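Local coordinates for protein GH30 Xylanase C (Talaromyces cellulolyticus CF-2612, PDB 6M5Z) that probably hydrolyses internal linkages of the xylan backbone, as a fungal endoxylanase of glycoside hydrolase family 30, at residues A[308-313]-A[355-359]; A[294-298]-A[445-449]. All blocks are in the same frame, centred on the assembly; numbering follows the deposited sequence.

Interaction 1. Residues A[308-313]-A[355-359]; sequences WANLIW and AFAMF
Helices 308-313 and 355-359 pack with their segment axes 9.2 Å apart and their N-to-C directions 43° from each other. They come closest at the N-terminal ends, where A309 and A355 bring their CA atoms to 4.7 Å. Small residues permit this: the CB of A355 is a shallow bump that sits 3.5 Å from A309 N, 4.0 Å from A309 CB and 4.1 Å from W308 CB. Farther along, I312 (chi1 m, chi2 t) is the knob, wedged between two phenylalanine rings. Its CD1 lies over the F356 ring, 3.7 Å from the centroid, and its CG2 over the F359 ring, 3.4 Å from the centroid; both are CH-pi contacts almost along the ring normals. F359 (chi1 m) in turn reaches the backbone of helix 308-313, with CZ 3.7 Å from A309 O and 3.8 Å from W313 N. With F39 of strand 25-42 and M448 of strand 447-454 packed against it, this is apolar helix-helix packing at the junction of barrel and beta-sandwich in a family 30 glycoside hydrolase.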
loop_
_atom_site.group_PDB
_atom_site.type_symbol
_atom_site.label_atom_id
_atom_site.label_comp_id
_atom_site.label_asym_id
_atom_site.label_seq_id
_atom_site.Cartn_x
_atom_site.Cartn_y
_atom_site.Cartn_z
ATOM N N TRP A 308 0.118 -14.478 -4.081
ATOM C CA TRP A 308 -0.178 -13.062 -3.739
ATOM C C TRP A 308 -1.679 -12.794 -3.830
ATOM O O TRP A 308 -2.193 -12.028 -2.997
ATOM C CB TRP A 308 0.676 -12.125 -4.602
ATOM C CG TRP A 308 2.053 -12.132 -4.024
ATOM C CD1 TRP A 308 3.062 -13.003 -4.323
ATOM C CD2 TRP A 308 2.492 -11.388 -2.874
ATOM N NE1 TRP A 308 4.116 -12.825 -3.475
ATOM C CE2 TRP A 308 3.804 -11.835 -2.563
ATOM C CE3 TRP A 308 1.942 -10.358 -2.106
ATOM C CZ2 TRP A 308 4.550 -11.292 -1.523
ATOM C CZ3 TRP A 308 2.684 -9.837 -1.070
ATOM C CH2 TRP A 308 3.968 -10.299 -0.779
ATOM N N ALA A 309 -2.393 -13.457 -4.719
ATOM C CA ALA A 309 -3.874 -13.345 -4.743
ATOM C C ALA A 309 -4.413 -13.735 -3.364
ATOM O O ALA A 309 -5.224 -13.001 -2.771
ATOM C CB ALA A 309 -4.460 -14.167 -5.853
ATOM N N ASN A 310 -3.948 -14.853 -2.821
ATOM C CA ASN A 310 -4.408 -15.374 -1.511
ATOM C C ASN A 310 -4.018 -14.426 -0.374
ATOM O O ASN A 310 -4.800 -14.323 0.609
ATOM C CB ASN A 310 -3.916 -16.804 -1.293
ATOM C CG ASN A 310 -4.720 -17.772 -2.133
ATOM O OD1 ASN A 310 -5.942 -17.787 -2.026
ATOM N ND2 ASN A 310 -4.069 -18.545 -2.994
ATOM N N LEU A 311 -2.829 -13.813 -0.434
ATOM C CA LEU A 311 -2.365 -12.884 0.631
ATOM C C LEU A 311 -3.240 -11.621 0.620
ATOM O O LEU A 311 -3.593 -11.168 1.689
ATOM C CB LEU A 311 -0.896 -12.506 0.449
ATOM C CG LEU A 311 0.087 -13.615 0.787
ATOM C CD1 LEU A 311 1.473 -13.292 0.254
ATOM C CD2 LEU A 311 0.127 -13.840 2.296
ATOM N N ILE A 312 -3.565 -11.087 -0.561
ATOM C CA ILE A 312 -4.453 -9.882 -0.665
ATOM C C ILE A 312 -5.829 -10.262 -0.124
ATOM O O ILE A 312 -6.441 -9.480 0.671
ATOM C CB ILE A 312 -4.511 -9.331 -2.102
ATOM C CG1 ILE A 312 -3.135 -8.869 -2.591
ATOM C CG2 ILE A 312 -5.556 -8.213 -2.209
ATOM C CD1 ILE A 312 -3.005 -8.736 -4.085
ATOM N N TRP A 313 -6.302 -11.456 -0.455
ATOM C CA TRP A 313 -7.606 -11.960 0.028
ATOM C C TRP A 313 -7.597 -12.017 1.555
ATOM O O TRP A 313 -8.503 -11.523 2.186
ATOM C CB TRP A 313 -7.932 -13.324 -0.582
ATOM C CG TRP A 313 -9.159 -13.903 0.074
ATOM C CD1 TRP A 313 -10.466 -13.708 -0.262
ATOM C CD2 TRP A 313 -9.171 -14.716 1.266
ATOM N NE1 TRP A 313 -11.282 -14.372 0.621
ATOM C CE2 TRP A 313 -10.519 -15.007 1.561
ATOM C CE3 TRP A 313 -8.167 -15.256 2.086
ATOM C CZ2 TRP A 313 -10.890 -15.792 2.658
ATOM C CZ3 TRP A 313 -8.531 -16.069 3.140
ATOM C CH2 TRP A 313 -9.880 -16.319 3.426
ATOM N N ALA A 355 -2.213 -10.704 -9.984
ATOM C CA ALA A 355 -2.949 -10.915 -8.713
ATOM C C ALA A 355 -3.500 -9.564 -8.247
ATOM O O ALA A 355 -4.697 -9.502 -7.943
ATOM C CB ALA A 355 -2.066 -11.557 -7.647
ATOM N N PHE A 356 -2.674 -8.518 -8.236
ATOM C CA PHE A 356 -3.123 -7.165 -7.838
ATOM C C PHE A 356 -4.219 -6.718 -8.795
ATOM O O PHE A 356 -5.236 -6.151 -8.342
ATOM C CB PHE A 356 -1.963 -6.174 -7.788
ATOM C CG PHE A 356 -1.233 -6.173 -6.468
ATOM C CD1 PHE A 356 -0.216 -7.071 -6.221
ATOM C CD2 PHE A 356 -1.583 -5.288 -5.460
ATOM C CE1 PHE A 356 0.438 -7.093 -5.015
ATOM C CE2 PHE A 356 -0.927 -5.309 -4.253
ATOM C CZ PHE A 356 0.104 -6.186 -4.036
ATOM N N ALA A 357 -4.035 -6.953 -10.099
ATOM C CA ALA A 357 -4.990 -6.477 -11.107
ATOM C C ALA A 357 -6.383 -7.045 -10.829
ATOM O O ALA A 357 -7.360 -6.313 -11.032
ATOM C CB ALA A 357 -4.536 -6.886 -12.489
ATOM N N MET A 358 -6.466 -8.332 -10.486
ATOM C CA MET A 358 -7.771 -9.043 -10.329
ATOM C C MET A 358 -8.569 -8.433 -9.174
ATOM O O MET A 358 -9.833 -8.564 -9.197
ATOM C CB MET A 358 -7.583 -10.554 -10.139
ATOM C CG MET A 358 -7.025 -11.229 -11.396
ATOM S SD MET A 358 -8.130 -11.139 -12.837
ATOM C CE MET A 358 -9.419 -12.218 -12.242
ATOM N N PHE A 359 -7.915 -7.682 -8.264
ATOM C CA PHE A 359 -8.599 -6.907 -7.203
ATOM C C PHE A 359 -8.754 -5.450 -7.646
ATOM O O PHE A 359 -9.926 -4.967 -7.757
ATOM C CB PHE A 359 -7.837 -6.915 -5.877
ATOM C CG PHE A 359 -7.851 -8.228 -5.159
ATOM C CD1 PHE A 359 -6.891 -9.191 -5.454
ATOM C CD2 PHE A 359 -8.768 -8.477 -4.144
ATOM C CE1 PHE A 359 -6.868 -10.394 -4.755
ATOM C CE2 PHE A 359 -8.783 -9.707 -3.503
ATOM C CZ PHE A 359 -7.832 -10.656 -3.803
#

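Interaction 2. Residues A[294-298]-A[445-449]; sequences TTWYS and ARSMV
Segment 294-298 is an irregular loop that is extended at T295 (phi/psi -56/127) and at Y297 (-142/134), with W296 between them at -83/-60. In 445-449 a loop leads into a strand beginning at S447. R446 has positive phi (50/47), and together with S447 (-129/167) it faces N397 in a G1 beta bulge. The two backbones stay apart, the nearest CA atoms being those of Y297 and R446 at 6.8 Å, so side chains bridge the gap. The CA-to-CB bond of W296 (chi1 t, chi2 -96°) points toward 445-449, and its NE1 donates a hydrogen bond to R446 O at 3.0 Å with an N-H...O angle of 140°, the acceptor lying near the ring plane, while CZ2 packs 4.0 Å from M448 CB. The bond thus uses the carbonyl of the bulge residue itself. Y297, also with chi1 t, lays its ring against the aliphatic part of R446, whose m, m, t chain passes over the ring face; R446 CD stands 3.7 Å from the ring centroid, 10° off the normal, in a CH-pi contact. Beyond the ring, Y297 OH lies over the guanidinium face, 3.2 Å from R446 CZ, without a hydrogen bond. The contact thus fastens the loop following strand 279-284 to the start of strand 447-454 in the beta-sandwich. L306 of helix 305-318 touches W296, Y297 and R446, A355 of helix 351-360 and M420 of strand 414-420 also touch W296, and strand 447-454 runs between strands 391-397 and 414-420.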
loop_
_atom_site.group_PDB
_atom_site.type_symbol
_atom_site.label_atom_id
_atom_site.label_comp_id
_atom_site.label_asym_id
_atom_site.label_seq_id
_atom_site.Cartn_x
_atom_site.Cartn_y
_atom_site.Cartn_z
ATOM N N THR A 294 7.086 -14.583 -13.984
ATOM C CA THR A 294 5.789 -14.422 -14.663
ATOM C C THR A 294 4.867 -15.521 -14.145
ATOM O O THR A 294 3.689 -15.468 -14.434
ATOM C CB THR A 294 5.957 -14.472 -16.185
ATOM O OG1 THR A 294 6.486 -15.769 -16.456
ATOM C CG2 THR A 294 6.826 -13.351 -16.719
ATOM N N THR A 295 5.376 -16.496 -13.389
ATOM C CA THR A 295 4.571 -17.640 -12.901
ATOM C C THR A 295 3.340 -17.196 -12.104
ATOM O O THR A 295 3.483 -16.445 -11.139
ATOM C CB THR A 295 5.396 -18.625 -12.067
ATOM O OG1 THR A 295 6.373 -19.092 -13.003
ATOM C CG2 THR A 295 4.571 -19.759 -11.500
ATOM N N TRP A 296 2.180 -17.697 -12.500
ATOM C CA TRP A 296 0.933 -17.598 -11.714
ATOM C C TRP A 296 0.901 -18.716 -10.679
ATOM O O TRP A 296 0.728 -18.434 -9.484
ATOM C CB TRP A 296 -0.278 -17.631 -12.656
ATOM C CG TRP A 296 -1.563 -17.626 -11.910
ATOM C CD1 TRP A 296 -2.322 -18.706 -11.565
ATOM C CD2 TRP A 296 -2.138 -16.486 -11.233
ATOM N NE1 TRP A 296 -3.402 -18.295 -10.828
ATOM C CE2 TRP A 296 -3.307 -16.941 -10.608
ATOM C CE3 TRP A 296 -1.809 -15.124 -11.168
ATOM C CZ2 TRP A 296 -4.166 -16.097 -9.915
ATOM C CZ3 TRP A 296 -2.639 -14.285 -10.456
ATOM C CH2 TRP A 296 -3.808 -14.761 -9.856
ATOM N N TYR A 297 0.940 -19.968 -11.117
ATOM C CA TYR A 297 0.978 -21.104 -10.179
ATOM C C TYR A 297 1.906 -22.193 -10.721
ATOM O O TYR A 297 1.838 -22.481 -11.911
ATOM C CB TYR A 297 -0.406 -21.685 -9.884
ATOM C CG TYR A 297 -0.300 -22.839 -8.929
ATOM C CD1 TYR A 297 -0.054 -22.630 -7.582
ATOM C CD2 TYR A 297 -0.336 -24.148 -9.384
ATOM C CE1 TYR A 297 0.124 -23.687 -6.695
ATOM C CE2 TYR A 297 -0.166 -25.214 -8.515
ATOM C CZ TYR A 297 0.072 -24.985 -7.169
ATOM O OH TYR A 297 0.212 -26.044 -6.327
ATOM N N SER A 298 2.765 -22.732 -9.864
ATOM C CA SER A 298 3.577 -23.931 -10.181
ATOM C C SER A 298 3.644 -24.804 -8.946
ATOM O O SER A 298 3.196 -25.952 -9.025
ATOM C CB SER A 298 4.910 -23.560 -10.685
ATOM O OG SER A 298 5.631 -24.723 -11.048
ATOM N N ALA A 445 -9.114 -24.621 -12.062
ATOM C CA ALA A 445 -8.136 -24.997 -11.019
ATOM C C ALA A 445 -7.091 -23.876 -10.815
ATOM O O ALA A 445 -6.619 -23.296 -11.805
ATOM C CB ALA A 445 -7.464 -26.280 -11.423
ATOM N N ARG A 446 -6.672 -23.655 -9.577
ATOM C CA ARG A 446 -5.513 -22.785 -9.245
ATOM C C ARG A 446 -5.698 -21.452 -9.967
ATOM O O ARG A 446 -4.773 -20.986 -10.599
ATOM C CB ARG A 446 -4.187 -23.441 -9.654
ATOM C CG ARG A 446 -3.907 -24.770 -8.972
ATOM C CD ARG A 446 -3.715 -24.674 -7.471
ATOM N NE ARG A 446 -3.311 -25.975 -6.924
ATOM C CZ ARG A 446 -2.957 -26.226 -5.664
ATOM N NH1 ARG A 446 -2.882 -25.251 -4.763
ATOM N NH2 ARG A 446 -2.646 -27.477 -5.315
ATOM N N SER A 447 -6.888 -20.866 -9.881
ATOM C CA SER A 447 -7.229 -19.638 -10.623
ATOM C C SER A 447 -7.802 -18.579 -9.691
ATOM O O SER A 447 -8.190 -18.869 -8.556
ATOM C CB SER A 447 -8.213 -19.916 -11.744
ATOM O OG SER A 447 -9.536 -20.133 -11.228
ATOM N N MET A 448 -7.886 -17.368 -10.212
ATOM C CA MET A 448 -8.737 -16.319 -9.644
ATOM C C MET A 448 -9.729 -15.898 -10.719
ATOM O O MET A 448 -9.322 -15.660 -11.860
ATOM C CB MET A 448 -7.927 -15.111 -9.192
ATOM C CG MET A 448 -8.771 -14.108 -8.443
ATOM S SD MET A 448 -7.731 -12.871 -7.588
ATOM C CE MET A 448 -9.054 -11.795 -7.012
ATOM N N VAL A 449 -10.980 -15.749 -10.318
ATOM C CA VAL A 449 -12.055 -15.215 -11.182
ATOM C C VAL A 449 -12.618 -13.975 -10.478
ATOM O O VAL A 449 -12.920 -14.070 -9.298
ATOM C CB VAL A 449 -13.158 -16.261 -11.416
ATOM C CG1 VAL A 449 -14.320 -15.651 -12.207
ATOM C CG2 VAL A 449 -12.598 -17.492 -12.124
#

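From the N terminus, the chain passes through most of the barrel before the loop at 294-298, then enters helix 305-318, which supplies 308-313. After strand 323-326 and the small three-stranded sheet, helix 351-360 returns to 308-313, so interaction 1 closes a loop with 41 residues between its segments and joins the two helices. The chain then builds much of the beta-sandwich, and 445-449 comes back to 294-298; interaction 2 closes this wider loop, within which interaction 1 is nested, and ties the loop after strand 279-284 to the sandwich. M448 packs against both helices, its SD 3.9 Å from A309 CB and its CE 3.4 Å from F359 CE1.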